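Local coordinates for UPF0098 protein YbcL (Escherichia coli, PDB 1FUX) that is of unknown function but belongs to the phosphatidylethanolamine-binding protein family, as a periplasmic bacterial homologue of a Raf kinase inhibitor protein, at residues Y77-V80 with D81-R84. Residues are numbered along the deposited sequence; the frame is centred on the assembly and turned at random.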
loop_
_atom_site.group_PDB
_atom_site.type_symbol
_atom_site.label_atom_id
_atom_site.label_comp_id
_atom_site.label_asym_id
_atom_site.label_seq_id
_atom_site.Cartn_x
_atom_site.Cartn_y
_atom_site.Cartn_z
ATOM N N TYR A 77 8.231 19.263 -16.346
ATOM C CA TYR A 77 7.575 18.397 -17.304
ATOM C C TYR A 77 8.040 16.942 -17.208
ATOM O O TYR A 77 9.221 16.824 -17.084
ATOM C CB TYR A 77 8.176 18.829 -18.670
ATOM C CG TYR A 77 7.708 18.037 -19.863
ATOM C CD1 TYR A 77 6.348 17.975 -20.135
ATOM C CD2 TYR A 77 8.590 17.365 -20.720
ATOM C CE1 TYR A 77 5.819 17.288 -21.196
ATOM C CE2 TYR A 77 8.086 16.676 -21.815
ATOM C CZ TYR A 77 6.727 16.641 -22.036
ATOM O OH TYR A 77 6.193 15.990 -23.122
ATOM N N LEU A 78 7.133 16.041 -17.375
ATOM C CA LEU A 78 7.416 14.628 -17.525
ATOM C C LEU A 78 6.884 14.257 -18.906
ATOM O O LEU A 78 5.696 14.310 -19.202
ATOM C CB LEU A 78 6.717 13.756 -16.470
ATOM C CG LEU A 78 7.387 13.802 -15.094
ATOM C CD1 LEU A 78 6.773 12.693 -14.206
ATOM C CD2 LEU A 78 8.875 13.653 -15.137
ATOM N N PRO A 79 7.759 13.678 -19.718
ATOM C CA PRO A 79 7.317 13.229 -21.034
ATOM C C PRO A 79 6.540 11.933 -20.969
ATOM O O PRO A 79 6.628 11.206 -19.929
ATOM C CB PRO A 79 8.631 13.016 -21.810
ATOM C CG PRO A 79 9.652 12.780 -20.773
ATOM C CD PRO A 79 9.180 13.485 -19.496
ATOM N N VAL A 80 5.838 11.623 -22.044
ATOM C CA VAL A 80 5.130 10.332 -22.141
ATOM C C VAL A 80 6.139 9.181 -21.936
ATOM O O VAL A 80 7.300 9.298 -22.302
ATOM C CB VAL A 80 4.486 10.088 -23.505
ATOM C CG1 VAL A 80 3.973 8.650 -23.662
ATOM C CG2 VAL A 80 3.297 11.010 -23.734
ATOM N N ASP A 81 5.655 8.201 -21.150
ATOM C CA ASP A 81 6.489 7.042 -20.825
ATOM C C ASP A 81 7.645 7.356 -19.914
ATOM O O ASP A 81 8.513 6.465 -19.770
ATOM C CB ASP A 81 6.964 6.327 -22.123
ATOM C CG ASP A 81 7.161 4.848 -21.930
ATOM O OD1 ASP A 81 6.584 4.193 -21.022
ATOM O OD2 ASP A 81 7.904 4.260 -22.748
ATOM N N ALA A 82 7.731 8.463 -19.179
ATOM C CA ALA A 82 8.798 8.724 -18.250
ATOM C C ALA A 82 8.832 7.624 -17.140
ATOM O O ALA A 82 9.887 7.400 -16.563
ATOM C CB ALA A 82 8.563 10.063 -17.549
ATOM N N GLY A 83 7.710 6.972 -16.897
ATOM C CA GLY A 83 7.656 5.959 -15.845
ATOM C C GLY A 83 8.032 4.567 -16.272
ATOM O O GLY A 83 7.718 3.607 -15.499
ATOM N N ARG A 84 8.676 4.387 -17.448
ATOM C CA ARG A 84 9.043 3.012 -17.776
ATOM C C ARG A 84 10.064 2.525 -16.738
ATOM O O ARG A 84 10.937 3.272 -16.262
ATOM C CB ARG A 84 9.536 2.923 -19.228
ATOM C CG ARG A 84 10.594 3.789 -19.756
ATOM C CD ARG A 84 10.784 3.512 -21.259
ATOM N NE ARG A 84 11.152 2.151 -21.580
ATOM C CZ ARG A 84 10.475 1.232 -22.242
ATOM N NH1 ARG A 84 9.249 1.489 -22.759
ATOM N NH2 ARG A 84 10.974 0.018 -22.483
#
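Pro79 CD packs against the methyl group of Ala82, 4.0 Å from Ala82 CB. The ring of Tyr77 has Pro79 N over one face, displaced toward the rim, while the guanidinium group of Arg84 takes the carboxylate of Asp81 at its edge. There Arg84 NH1 lies 3.1 Å from Asp81 OD2 in a nearly straight salt bridge (170°), which lies close to the guanidinium plane and uses the syn lone pair of the oxygen. Lys89 shares the same oxygen and Asp86 pairs with Arg84 NH2, so the opposed charges form a small network that probably keeps Asp81 ionised.

Two successive beta turns bring Ala82 back toward Pro79 and set Arg84 beside Asp81. In the type II turn from Pro79 to Ala82, Ala82 N donates to Pro79 O at 3.1 Å, approaching from above the carbonyl plane. Asp81 fills its third position with a positive phi of 69°. A type I turn follows at once, closed by Arg84 N bonding to Asp81 O at 3.1 Å. Ala82 CB also lies 4.3 Å from Leu78 CB, extending the apolar patch back to the strand. At the first bend Val80 turns CG1 anti to its backbone N (chi1 170°), placing this methyl 3.1 Å from Asp81 N.

The double turn thus leads the chain out of edge strand 77-78, whose Leu78 pairs with Leu36 and packs on Trp38 of strand 36-39. Backbone bonds from Asp81 to Ser33 and from Gly83 to Phe106 tie it to neighbouring loops on the way to strand 95-96.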